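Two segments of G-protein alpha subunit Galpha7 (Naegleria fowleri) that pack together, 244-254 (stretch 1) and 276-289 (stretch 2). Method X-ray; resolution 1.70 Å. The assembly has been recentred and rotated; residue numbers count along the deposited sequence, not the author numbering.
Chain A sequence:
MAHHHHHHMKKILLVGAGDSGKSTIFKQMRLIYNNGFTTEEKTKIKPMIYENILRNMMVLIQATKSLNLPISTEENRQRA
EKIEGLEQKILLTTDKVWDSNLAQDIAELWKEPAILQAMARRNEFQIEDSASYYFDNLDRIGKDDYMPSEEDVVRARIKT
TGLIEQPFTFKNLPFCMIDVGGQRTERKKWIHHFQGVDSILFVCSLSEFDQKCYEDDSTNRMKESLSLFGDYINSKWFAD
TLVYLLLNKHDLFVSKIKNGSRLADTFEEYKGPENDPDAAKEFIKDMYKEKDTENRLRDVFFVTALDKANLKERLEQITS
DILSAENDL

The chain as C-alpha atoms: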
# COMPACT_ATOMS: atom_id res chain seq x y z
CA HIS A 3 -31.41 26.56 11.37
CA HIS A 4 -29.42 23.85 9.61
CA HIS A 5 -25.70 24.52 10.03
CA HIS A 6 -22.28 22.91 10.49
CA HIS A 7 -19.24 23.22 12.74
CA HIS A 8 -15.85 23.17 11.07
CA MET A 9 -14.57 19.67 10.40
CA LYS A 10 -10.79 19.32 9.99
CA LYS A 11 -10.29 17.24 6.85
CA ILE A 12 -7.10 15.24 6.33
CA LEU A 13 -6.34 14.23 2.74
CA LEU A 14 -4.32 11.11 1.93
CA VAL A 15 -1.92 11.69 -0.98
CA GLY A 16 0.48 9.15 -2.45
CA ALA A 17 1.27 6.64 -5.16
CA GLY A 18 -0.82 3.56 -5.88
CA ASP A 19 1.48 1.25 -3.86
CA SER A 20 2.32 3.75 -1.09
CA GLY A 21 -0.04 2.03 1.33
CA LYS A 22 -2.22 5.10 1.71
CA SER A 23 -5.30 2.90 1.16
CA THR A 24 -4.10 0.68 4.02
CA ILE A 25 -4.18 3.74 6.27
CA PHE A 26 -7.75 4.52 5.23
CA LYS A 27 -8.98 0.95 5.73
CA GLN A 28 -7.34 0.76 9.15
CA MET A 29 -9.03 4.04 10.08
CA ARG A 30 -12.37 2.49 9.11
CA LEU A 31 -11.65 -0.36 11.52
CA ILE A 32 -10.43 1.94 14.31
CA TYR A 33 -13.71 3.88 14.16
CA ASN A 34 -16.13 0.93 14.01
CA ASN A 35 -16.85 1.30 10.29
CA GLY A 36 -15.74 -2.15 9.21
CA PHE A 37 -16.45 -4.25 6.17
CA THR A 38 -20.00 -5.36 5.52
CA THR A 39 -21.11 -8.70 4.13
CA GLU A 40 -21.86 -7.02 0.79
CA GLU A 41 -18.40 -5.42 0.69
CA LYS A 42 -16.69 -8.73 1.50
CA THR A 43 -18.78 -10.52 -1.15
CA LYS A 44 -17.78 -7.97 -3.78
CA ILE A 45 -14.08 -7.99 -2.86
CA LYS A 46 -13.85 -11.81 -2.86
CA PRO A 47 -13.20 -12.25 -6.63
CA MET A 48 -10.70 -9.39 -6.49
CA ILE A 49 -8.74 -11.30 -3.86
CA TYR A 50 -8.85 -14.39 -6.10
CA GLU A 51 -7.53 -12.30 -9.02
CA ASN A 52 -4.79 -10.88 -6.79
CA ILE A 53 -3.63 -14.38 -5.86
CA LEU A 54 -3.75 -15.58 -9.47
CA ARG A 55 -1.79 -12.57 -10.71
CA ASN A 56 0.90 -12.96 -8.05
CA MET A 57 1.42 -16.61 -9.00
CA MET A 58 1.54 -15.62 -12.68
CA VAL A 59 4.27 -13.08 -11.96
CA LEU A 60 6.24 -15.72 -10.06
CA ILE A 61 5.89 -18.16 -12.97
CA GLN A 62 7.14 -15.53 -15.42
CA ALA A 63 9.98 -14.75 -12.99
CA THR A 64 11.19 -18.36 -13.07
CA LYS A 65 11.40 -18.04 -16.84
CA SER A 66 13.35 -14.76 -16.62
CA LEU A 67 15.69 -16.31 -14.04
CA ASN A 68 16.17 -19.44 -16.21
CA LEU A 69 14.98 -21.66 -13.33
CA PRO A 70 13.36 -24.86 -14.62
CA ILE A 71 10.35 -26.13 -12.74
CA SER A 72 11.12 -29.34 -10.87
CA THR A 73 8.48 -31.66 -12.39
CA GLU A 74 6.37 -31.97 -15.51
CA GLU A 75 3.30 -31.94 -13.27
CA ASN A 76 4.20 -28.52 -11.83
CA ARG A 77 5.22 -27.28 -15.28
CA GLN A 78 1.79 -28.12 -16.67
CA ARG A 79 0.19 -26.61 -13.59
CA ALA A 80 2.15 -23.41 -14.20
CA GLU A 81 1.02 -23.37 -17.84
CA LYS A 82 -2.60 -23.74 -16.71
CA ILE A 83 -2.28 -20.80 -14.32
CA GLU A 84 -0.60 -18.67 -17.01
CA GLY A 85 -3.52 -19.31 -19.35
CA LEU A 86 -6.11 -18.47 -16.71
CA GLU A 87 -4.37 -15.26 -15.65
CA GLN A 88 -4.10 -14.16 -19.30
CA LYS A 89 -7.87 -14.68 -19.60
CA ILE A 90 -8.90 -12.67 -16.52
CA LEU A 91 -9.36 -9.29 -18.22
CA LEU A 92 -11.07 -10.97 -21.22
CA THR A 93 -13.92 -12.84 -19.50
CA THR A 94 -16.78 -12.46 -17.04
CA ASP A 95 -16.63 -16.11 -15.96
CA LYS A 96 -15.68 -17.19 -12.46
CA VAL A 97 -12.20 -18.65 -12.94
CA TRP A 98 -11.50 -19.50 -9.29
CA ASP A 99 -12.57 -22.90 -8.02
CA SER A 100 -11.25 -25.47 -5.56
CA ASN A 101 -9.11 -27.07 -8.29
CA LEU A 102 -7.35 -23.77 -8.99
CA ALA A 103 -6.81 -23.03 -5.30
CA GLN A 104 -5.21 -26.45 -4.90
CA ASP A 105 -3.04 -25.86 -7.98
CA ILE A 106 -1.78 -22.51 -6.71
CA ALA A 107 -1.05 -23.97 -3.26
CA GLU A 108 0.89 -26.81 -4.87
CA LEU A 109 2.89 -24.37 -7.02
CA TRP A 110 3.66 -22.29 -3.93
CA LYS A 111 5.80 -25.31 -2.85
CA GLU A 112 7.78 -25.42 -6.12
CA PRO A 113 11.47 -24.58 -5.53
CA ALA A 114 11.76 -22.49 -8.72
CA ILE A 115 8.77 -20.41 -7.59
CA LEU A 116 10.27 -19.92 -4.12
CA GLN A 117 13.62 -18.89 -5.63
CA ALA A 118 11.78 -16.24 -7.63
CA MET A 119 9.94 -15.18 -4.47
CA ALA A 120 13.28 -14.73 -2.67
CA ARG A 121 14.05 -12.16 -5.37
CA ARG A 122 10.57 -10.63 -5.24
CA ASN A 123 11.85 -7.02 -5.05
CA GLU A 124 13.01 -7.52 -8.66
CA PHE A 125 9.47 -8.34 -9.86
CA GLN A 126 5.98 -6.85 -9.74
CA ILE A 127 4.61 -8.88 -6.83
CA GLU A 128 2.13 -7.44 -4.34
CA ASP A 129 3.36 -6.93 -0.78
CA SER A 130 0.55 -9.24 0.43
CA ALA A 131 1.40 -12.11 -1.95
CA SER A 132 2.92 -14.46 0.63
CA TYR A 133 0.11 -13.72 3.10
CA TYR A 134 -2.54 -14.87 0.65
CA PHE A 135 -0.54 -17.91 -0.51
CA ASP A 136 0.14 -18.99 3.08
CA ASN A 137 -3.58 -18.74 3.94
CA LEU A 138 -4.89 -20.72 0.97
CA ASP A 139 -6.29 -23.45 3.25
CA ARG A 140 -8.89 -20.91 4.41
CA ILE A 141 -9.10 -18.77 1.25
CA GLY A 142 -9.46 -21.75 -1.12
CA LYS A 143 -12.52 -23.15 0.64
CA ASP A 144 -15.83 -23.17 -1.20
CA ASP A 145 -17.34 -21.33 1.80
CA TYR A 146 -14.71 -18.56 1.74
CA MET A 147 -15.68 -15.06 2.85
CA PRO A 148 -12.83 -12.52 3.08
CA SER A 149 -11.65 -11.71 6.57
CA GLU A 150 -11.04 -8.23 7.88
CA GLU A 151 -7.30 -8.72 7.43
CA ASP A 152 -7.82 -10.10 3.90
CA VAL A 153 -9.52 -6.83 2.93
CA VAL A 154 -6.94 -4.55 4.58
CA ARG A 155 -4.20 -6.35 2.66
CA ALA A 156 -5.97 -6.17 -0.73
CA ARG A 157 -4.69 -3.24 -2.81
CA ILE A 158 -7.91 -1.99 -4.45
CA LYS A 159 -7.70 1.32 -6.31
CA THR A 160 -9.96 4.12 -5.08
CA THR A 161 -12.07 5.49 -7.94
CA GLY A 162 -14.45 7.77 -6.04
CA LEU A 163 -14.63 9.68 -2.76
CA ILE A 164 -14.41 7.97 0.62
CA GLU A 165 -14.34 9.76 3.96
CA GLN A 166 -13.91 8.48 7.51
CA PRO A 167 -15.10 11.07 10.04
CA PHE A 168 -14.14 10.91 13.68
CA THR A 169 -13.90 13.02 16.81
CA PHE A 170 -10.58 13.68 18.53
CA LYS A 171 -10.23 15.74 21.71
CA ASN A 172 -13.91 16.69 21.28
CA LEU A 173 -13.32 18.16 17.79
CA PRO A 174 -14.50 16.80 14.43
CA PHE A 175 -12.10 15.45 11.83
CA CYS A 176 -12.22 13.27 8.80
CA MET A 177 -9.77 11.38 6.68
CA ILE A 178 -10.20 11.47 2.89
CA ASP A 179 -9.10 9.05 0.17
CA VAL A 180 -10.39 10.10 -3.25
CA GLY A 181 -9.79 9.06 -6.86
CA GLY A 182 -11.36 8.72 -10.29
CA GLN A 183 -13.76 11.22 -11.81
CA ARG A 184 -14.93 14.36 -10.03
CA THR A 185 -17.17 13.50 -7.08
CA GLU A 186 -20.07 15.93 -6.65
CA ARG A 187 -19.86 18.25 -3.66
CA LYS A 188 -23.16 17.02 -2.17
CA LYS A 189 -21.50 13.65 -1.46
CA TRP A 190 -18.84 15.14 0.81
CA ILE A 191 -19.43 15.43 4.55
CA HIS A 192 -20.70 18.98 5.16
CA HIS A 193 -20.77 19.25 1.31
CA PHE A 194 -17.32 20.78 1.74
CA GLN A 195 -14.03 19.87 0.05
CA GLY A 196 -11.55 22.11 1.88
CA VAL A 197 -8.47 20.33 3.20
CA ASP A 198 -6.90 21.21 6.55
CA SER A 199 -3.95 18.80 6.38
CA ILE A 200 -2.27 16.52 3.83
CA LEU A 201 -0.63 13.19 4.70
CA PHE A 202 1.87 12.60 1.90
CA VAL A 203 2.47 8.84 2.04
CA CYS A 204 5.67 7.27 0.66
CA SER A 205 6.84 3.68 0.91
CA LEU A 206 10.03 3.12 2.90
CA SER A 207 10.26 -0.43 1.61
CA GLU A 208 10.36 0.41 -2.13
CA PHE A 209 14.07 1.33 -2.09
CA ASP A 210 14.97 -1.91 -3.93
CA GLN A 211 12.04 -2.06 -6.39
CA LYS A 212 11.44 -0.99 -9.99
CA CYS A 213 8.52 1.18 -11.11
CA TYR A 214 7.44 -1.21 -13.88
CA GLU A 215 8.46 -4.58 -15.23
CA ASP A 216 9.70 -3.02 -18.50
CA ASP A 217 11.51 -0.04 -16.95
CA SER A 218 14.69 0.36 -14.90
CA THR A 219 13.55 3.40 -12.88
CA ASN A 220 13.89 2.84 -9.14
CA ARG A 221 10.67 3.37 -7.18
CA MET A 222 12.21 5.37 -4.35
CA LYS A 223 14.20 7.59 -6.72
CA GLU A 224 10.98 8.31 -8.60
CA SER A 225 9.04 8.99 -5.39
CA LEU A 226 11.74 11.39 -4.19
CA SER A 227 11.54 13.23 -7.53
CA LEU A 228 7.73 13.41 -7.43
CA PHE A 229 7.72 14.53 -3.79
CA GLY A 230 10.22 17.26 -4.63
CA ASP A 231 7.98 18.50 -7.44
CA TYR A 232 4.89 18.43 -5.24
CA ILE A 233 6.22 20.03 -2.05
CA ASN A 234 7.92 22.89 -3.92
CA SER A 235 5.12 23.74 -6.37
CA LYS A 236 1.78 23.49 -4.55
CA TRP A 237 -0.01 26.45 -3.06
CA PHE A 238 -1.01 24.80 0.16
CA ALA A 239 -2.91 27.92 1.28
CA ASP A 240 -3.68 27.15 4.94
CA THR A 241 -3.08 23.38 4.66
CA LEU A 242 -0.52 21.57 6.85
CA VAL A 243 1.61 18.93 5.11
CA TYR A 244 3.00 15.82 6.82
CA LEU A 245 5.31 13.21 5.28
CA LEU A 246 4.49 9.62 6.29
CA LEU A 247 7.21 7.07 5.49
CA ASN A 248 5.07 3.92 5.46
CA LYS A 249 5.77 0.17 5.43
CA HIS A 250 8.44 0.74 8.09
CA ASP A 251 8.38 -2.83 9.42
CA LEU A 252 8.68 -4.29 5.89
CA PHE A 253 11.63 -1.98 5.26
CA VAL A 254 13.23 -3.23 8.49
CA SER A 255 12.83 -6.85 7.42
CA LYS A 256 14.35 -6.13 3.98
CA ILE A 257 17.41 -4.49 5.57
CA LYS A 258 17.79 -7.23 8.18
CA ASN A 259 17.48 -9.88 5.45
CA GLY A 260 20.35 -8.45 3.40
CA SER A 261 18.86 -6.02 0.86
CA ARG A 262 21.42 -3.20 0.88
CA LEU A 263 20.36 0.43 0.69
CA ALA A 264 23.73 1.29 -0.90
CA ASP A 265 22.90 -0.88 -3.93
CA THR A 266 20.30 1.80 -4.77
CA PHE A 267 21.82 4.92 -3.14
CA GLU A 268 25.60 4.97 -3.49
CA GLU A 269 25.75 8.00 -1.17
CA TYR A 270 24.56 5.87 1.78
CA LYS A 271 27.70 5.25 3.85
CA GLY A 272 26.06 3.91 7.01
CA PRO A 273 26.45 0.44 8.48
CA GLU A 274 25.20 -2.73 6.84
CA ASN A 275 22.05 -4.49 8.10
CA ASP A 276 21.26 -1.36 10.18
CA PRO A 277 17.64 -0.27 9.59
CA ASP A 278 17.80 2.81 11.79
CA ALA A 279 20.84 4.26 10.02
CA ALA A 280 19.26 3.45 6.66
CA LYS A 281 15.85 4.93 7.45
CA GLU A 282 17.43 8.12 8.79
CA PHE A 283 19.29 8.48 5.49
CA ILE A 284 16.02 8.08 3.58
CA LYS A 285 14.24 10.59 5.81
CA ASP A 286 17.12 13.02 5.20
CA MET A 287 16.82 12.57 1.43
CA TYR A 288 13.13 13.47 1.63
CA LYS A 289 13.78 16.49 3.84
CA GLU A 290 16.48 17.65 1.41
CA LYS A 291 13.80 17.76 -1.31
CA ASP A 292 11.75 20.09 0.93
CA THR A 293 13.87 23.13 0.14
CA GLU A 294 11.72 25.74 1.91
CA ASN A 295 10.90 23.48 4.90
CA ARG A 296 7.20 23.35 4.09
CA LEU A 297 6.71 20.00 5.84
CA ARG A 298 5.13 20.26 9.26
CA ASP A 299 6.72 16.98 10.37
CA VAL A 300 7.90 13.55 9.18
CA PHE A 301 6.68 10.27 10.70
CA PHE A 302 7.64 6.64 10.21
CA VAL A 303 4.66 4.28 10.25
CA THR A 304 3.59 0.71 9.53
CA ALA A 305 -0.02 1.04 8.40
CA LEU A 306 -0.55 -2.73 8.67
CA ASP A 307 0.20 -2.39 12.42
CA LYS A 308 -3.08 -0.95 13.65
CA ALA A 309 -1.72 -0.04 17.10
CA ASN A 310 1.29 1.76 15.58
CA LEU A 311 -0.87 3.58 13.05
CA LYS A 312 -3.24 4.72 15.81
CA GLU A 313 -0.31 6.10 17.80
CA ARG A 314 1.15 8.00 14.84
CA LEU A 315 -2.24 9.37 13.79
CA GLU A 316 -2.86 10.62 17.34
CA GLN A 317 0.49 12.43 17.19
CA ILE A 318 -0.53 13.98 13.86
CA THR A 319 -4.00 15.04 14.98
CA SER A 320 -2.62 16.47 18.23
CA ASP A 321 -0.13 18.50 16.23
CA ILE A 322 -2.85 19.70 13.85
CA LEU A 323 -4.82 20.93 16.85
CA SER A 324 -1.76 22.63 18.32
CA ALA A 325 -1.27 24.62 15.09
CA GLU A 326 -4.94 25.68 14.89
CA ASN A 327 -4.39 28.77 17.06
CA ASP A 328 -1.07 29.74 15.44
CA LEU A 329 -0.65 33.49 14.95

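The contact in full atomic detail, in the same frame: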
# COMPACT_ATOMS: atom_id res chain seq x y z
N TYR A 244 2.20 16.80 6.12
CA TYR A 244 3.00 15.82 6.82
C TYR A 244 3.52 14.78 5.84
O TYR A 244 2.82 14.40 4.90
CB TYR A 244 2.18 15.11 7.90
CG TYR A 244 1.67 16.04 8.97
CD1 TYR A 244 2.41 16.24 10.14
CD2 TYR A 244 0.47 16.71 8.84
CE1 TYR A 244 1.96 17.09 11.13
CE2 TYR A 244 0.01 17.57 9.82
CZ TYR A 244 0.77 17.76 10.96
OH TYR A 244 0.30 18.61 11.95
N LEU A 245 4.75 14.31 6.06
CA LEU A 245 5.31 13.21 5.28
C LEU A 245 5.24 11.95 6.13
O LEU A 245 5.76 11.93 7.26
CB LEU A 245 6.76 13.49 4.87
CG LEU A 245 7.43 12.34 4.10
CD1 LEU A 245 6.72 12.06 2.76
CD2 LEU A 245 8.91 12.64 3.89
N LEU A 246 4.59 10.90 5.61
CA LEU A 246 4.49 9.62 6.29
C LEU A 246 5.31 8.60 5.51
O LEU A 246 4.98 8.29 4.36
CB LEU A 246 3.04 9.17 6.39
CG LEU A 246 2.25 9.64 7.61
CD1 LEU A 246 2.15 11.16 7.65
CD2 LEU A 246 0.87 8.98 7.56
N LEU A 247 6.38 8.09 6.12
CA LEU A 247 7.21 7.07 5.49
C LEU A 247 6.67 5.73 5.98
O LEU A 247 6.91 5.34 7.13
CB LEU A 247 8.69 7.29 5.80
CG LEU A 247 9.23 8.61 5.22
CD1 LEU A 247 10.65 8.94 5.71
CD2 LEU A 247 9.18 8.59 3.71
N ASN A 248 5.91 5.06 5.12
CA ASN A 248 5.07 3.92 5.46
C ASN A 248 5.81 2.61 5.16
O ASN A 248 6.91 2.60 4.59
CB ASN A 248 3.75 4.02 4.68
CG ASN A 248 2.73 2.98 5.09
OD1 ASN A 248 2.66 2.57 6.25
ND2 ASN A 248 1.92 2.56 4.13
N LYS A 249 5.20 1.51 5.59
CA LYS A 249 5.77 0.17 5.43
C LYS A 249 7.09 0.03 6.17
O LYS A 249 7.99 -0.70 5.74
CB LYS A 249 5.91 -0.22 3.95
CG LYS A 249 4.63 0.01 3.14
CD LYS A 249 4.77 -0.52 1.72
CE LYS A 249 3.50 -0.26 0.91
NZ LYS A 249 3.60 -0.90 -0.45
N HIS A 250 7.20 0.72 7.32
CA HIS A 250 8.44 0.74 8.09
C HIS A 250 8.89 -0.68 8.47
O HIS A 250 10.06 -1.03 8.31
CB HIS A 250 8.25 1.60 9.34
CG HIS A 250 9.38 1.51 10.32
ND1 HIS A 250 9.48 0.50 11.25
CD2 HIS A 250 10.45 2.32 10.54
CE1 HIS A 250 10.57 0.67 11.98
NE2 HIS A 250 11.17 1.77 11.57
N ASP A 251 7.97 -1.50 8.97
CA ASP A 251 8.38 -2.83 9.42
C ASP A 251 8.82 -3.72 8.25
O ASP A 251 9.74 -4.55 8.41
CB ASP A 251 7.25 -3.47 10.24
CG ASP A 251 7.07 -2.81 11.62
OD1 ASP A 251 7.89 -1.96 12.03
OD2 ASP A 251 6.08 -3.14 12.31
N LEU A 252 8.21 -3.56 7.07
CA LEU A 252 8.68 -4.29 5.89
C LEU A 252 10.07 -3.83 5.47
O LEU A 252 10.93 -4.66 5.12
CB LEU A 252 7.69 -4.11 4.73
CG LEU A 252 8.02 -4.81 3.42
CD1 LEU A 252 8.24 -6.29 3.66
CD2 LEU A 252 6.92 -4.58 2.38
N PHE A 253 10.30 -2.52 5.50
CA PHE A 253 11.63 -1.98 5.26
C PHE A 253 12.65 -2.59 6.22
O PHE A 253 13.73 -3.00 5.80
CB PHE A 253 11.60 -0.45 5.41
CG PHE A 253 12.96 0.17 5.50
CD1 PHE A 253 13.67 0.48 4.35
CD2 PHE A 253 13.53 0.46 6.74
CE1 PHE A 253 14.93 1.06 4.42
CE2 PHE A 253 14.80 1.04 6.81
CZ PHE A 253 15.49 1.33 5.66
N VAL A 254 12.31 -2.66 7.51
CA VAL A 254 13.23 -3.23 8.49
C VAL A 254 13.58 -4.67 8.13
O VAL A 254 14.75 -5.08 8.17
CB VAL A 254 12.65 -3.13 9.91
CG1 VAL A 254 13.49 -3.98 10.87
CG2 VAL A 254 12.62 -1.65 10.35
N ASP A 276 21.60 -2.31 9.12
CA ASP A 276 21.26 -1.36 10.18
C ASP A 276 20.04 -0.57 9.72
O ASP A 276 20.19 0.43 8.98
CB ASP A 276 22.43 -0.43 10.47
CG ASP A 276 22.20 0.48 11.67
OD1 ASP A 276 21.05 0.85 11.98
OD2 ASP A 276 23.21 0.86 12.30
N PRO A 277 18.82 -0.96 10.11
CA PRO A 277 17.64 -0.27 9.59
C PRO A 277 17.51 1.16 10.06
O PRO A 277 16.96 2.00 9.34
CB PRO A 277 16.47 -1.12 10.10
CG PRO A 277 17.07 -2.45 10.49
CD PRO A 277 18.48 -2.16 10.90
N ASP A 278 17.98 1.46 11.27
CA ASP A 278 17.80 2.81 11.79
C ASP A 278 18.70 3.79 11.06
O ASP A 278 18.27 4.90 10.70
CB ASP A 278 18.07 2.83 13.30
CG ASP A 278 16.93 2.19 14.09
OD1 ASP A 278 15.87 1.91 13.50
OD2 ASP A 278 17.10 1.97 15.31
N ALA A 279 19.96 3.41 10.81
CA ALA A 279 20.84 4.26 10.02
C ALA A 279 20.29 4.45 8.61
O ALA A 279 20.32 5.56 8.07
CB ALA A 279 22.25 3.67 9.98
N ALA A 280 19.76 3.37 8.02
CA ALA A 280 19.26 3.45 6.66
C ALA A 280 17.98 4.28 6.58
O ALA A 280 17.82 5.09 5.66
CB ALA A 280 19.02 2.04 6.12
N LYS A 281 17.08 4.15 7.55
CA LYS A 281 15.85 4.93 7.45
C LYS A 281 16.11 6.40 7.73
O LYS A 281 15.43 7.26 7.16
CB LYS A 281 14.76 4.38 8.38
CG LYS A 281 14.93 4.71 9.86
CD LYS A 281 13.94 3.90 10.69
CE LYS A 281 14.01 4.28 12.16
NZ LYS A 281 13.27 3.29 13.01
N GLU A 282 17.10 6.71 8.57
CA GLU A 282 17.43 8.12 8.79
C GLU A 282 17.98 8.75 7.53
O GLU A 282 17.65 9.90 7.21
CB GLU A 282 18.41 8.25 9.95
CG GLU A 282 17.79 7.90 11.30
CD GLU A 282 16.64 8.82 11.68
OE1 GLU A 282 16.74 10.04 11.40
OE2 GLU A 282 15.66 8.34 12.28
N PHE A 283 18.79 8.00 6.77
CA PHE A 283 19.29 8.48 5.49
C PHE A 283 18.15 8.76 4.52
O PHE A 283 18.15 9.78 3.81
CB PHE A 283 20.26 7.46 4.89
CG PHE A 283 20.83 7.84 3.55
CD1 PHE A 283 21.98 8.62 3.47
CD2 PHE A 283 20.25 7.39 2.38
CE1 PHE A 283 22.53 8.95 2.24
CE2 PHE A 283 20.79 7.73 1.15
CZ PHE A 283 21.94 8.51 1.09
N ILE A 284 17.16 7.87 4.47
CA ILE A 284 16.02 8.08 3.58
C ILE A 284 15.21 9.29 4.02
O ILE A 284 14.82 10.12 3.19
CB ILE A 284 15.15 6.81 3.52
CG1 ILE A 284 15.94 5.67 2.88
CG2 ILE A 284 13.87 7.09 2.73
CD1 ILE A 284 15.25 4.31 3.02
N LYS A 285 14.94 9.41 5.32
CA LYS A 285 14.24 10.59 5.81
C LYS A 285 15.01 11.86 5.45
O LYS A 285 14.40 12.86 5.06
CB LYS A 285 14.04 10.47 7.32
CG LYS A 285 13.48 11.72 8.01
CD LYS A 285 13.38 11.49 9.51
CE LYS A 285 12.94 12.76 10.24
NZ LYS A 285 12.84 12.55 11.71
N ASP A 286 16.34 11.83 5.55
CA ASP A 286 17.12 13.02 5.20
C ASP A 286 17.02 13.33 3.72
O ASP A 286 17.00 14.51 3.33
CB ASP A 286 18.59 12.84 5.60
CG ASP A 286 18.80 12.90 7.10
OD1 ASP A 286 17.89 13.41 7.80
OD2 ASP A 286 19.87 12.47 7.57
N MET A 287 16.97 12.30 2.86
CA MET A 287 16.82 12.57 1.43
C MET A 287 15.49 13.26 1.15
O MET A 287 15.42 14.19 0.34
CB MET A 287 16.93 11.28 0.62
CG MET A 287 18.33 10.70 0.52
SD MET A 287 18.40 9.47 -0.81
CE MET A 287 17.47 8.12 -0.08
N TYR A 288 14.42 12.82 1.82
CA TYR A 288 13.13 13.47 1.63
C TYR A 288 13.16 14.90 2.15
O TYR A 288 12.67 15.82 1.48
CB TYR A 288 12.02 12.66 2.29
CG TYR A 288 11.46 11.60 1.35
CD1 TYR A 288 10.54 11.94 0.37
CD2 TYR A 288 11.86 10.26 1.44
CE1 TYR A 288 10.04 10.99 -0.50
CE2 TYR A 288 11.35 9.31 0.58
CZ TYR A 288 10.44 9.68 -0.38
OH TYR A 288 9.94 8.76 -1.25
N LYS A 289 13.74 15.13 3.33
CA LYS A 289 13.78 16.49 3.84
C LYS A 289 14.62 17.40 2.95
O LYS A 289 14.31 18.59 2.81
CB LYS A 289 14.28 16.51 5.28
CG LYS A 289 13.28 15.87 6.26
CD LYS A 289 13.84 15.72 7.66
CE LYS A 289 13.95 17.06 8.37
NZ LYS A 289 14.44 16.89 9.76

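The packing of a strand and the helix that follows it against a second helix in Galpha7 is a largely apolar contact, organised around one aromatic knob and closed on one flank by a single polar link. It illustrates a general principle of α/β architecture: a helix laid across successive elements of the chain meets each of them with residues from one side of its surface, spaced by the helical repeat.

The strand, 244-248, runs at 147° to the helix 277-289, and the helical segment 250-254 at 125°, so helix 277-289 travels broadly against both. As a result its first turn lies beside the end of stretch 1, with Val254 and Pro277 as near neighbours, while its later turns within this stretch reach back to Leu245. Alternation along the strand decides which residues take part. The CA-to-CB bonds of Leu245 and Leu247 point toward the helix, whereas Tyr244, Leu246 and Asn248 remain out of its reach.

Phe253 makes the most extensive contribution, with 91 Å² of its surface covered. With chi1 near 167° (t), its ring enters a hole formed by Pro277, Ala280, Lys281 and Ile284, positions that recur every three or four residues and so line one side of the helix. The ring touches the helix at several points: CZ of Phe253 lies 3.6 Å from CB of Ala280, and CE1 of Phe253 lies 3.6 Å from CD1 of Ile284. CE2 of Phe253 comes within 3.5 Å of O of Pro277, near the ring plane. That carbonyl accepts the helical hydrogen bond from Lys281 N, 2.8 Å from Pro277 O, so the aromatic edge meets an oxygen already engaged in the helix. Next to this site, CG2 of Val254 rests 3.9 Å from CB of Pro277, extending the apolar surface to the start of the helix.

At the other end, Tyr288 receives Leu245 and Leu247, the strand leucines that point toward the helix. CD2 of Leu247 lies over one face of the Tyr288 ring, 4.2 Å from its centroid and 27° off the normal, a CH-pi arrangement, while CD2 of Leu245 packs 3.5 Å from CB of Tyr288. One turn earlier, CD1 of Leu247 approaches CA of Lys285 at 4.0 Å; the long side chain of Lys285 leads away, leaving the base of the residue to meet the leucine.

The polar link belongs to a short chain of partners. Lys281 NZ donates to His250 NE2 at 3.0 Å, lying at the edge of the imidazole near its plane, where the nitrogen lone pair is directed. The same Lys281 NZ forms a salt bridge with Asp278 OD1 at 3.0 Å, and through its other ring nitrogen, ND1, His250 donates to Asp251 OD1 at 3.0 Å. The histidine thus accepts through one nitrogen and donates through the other. Lys281 serves two roles, its CB packing 3.7 Å from CE2 of Phe253 while its amine bonds to His250.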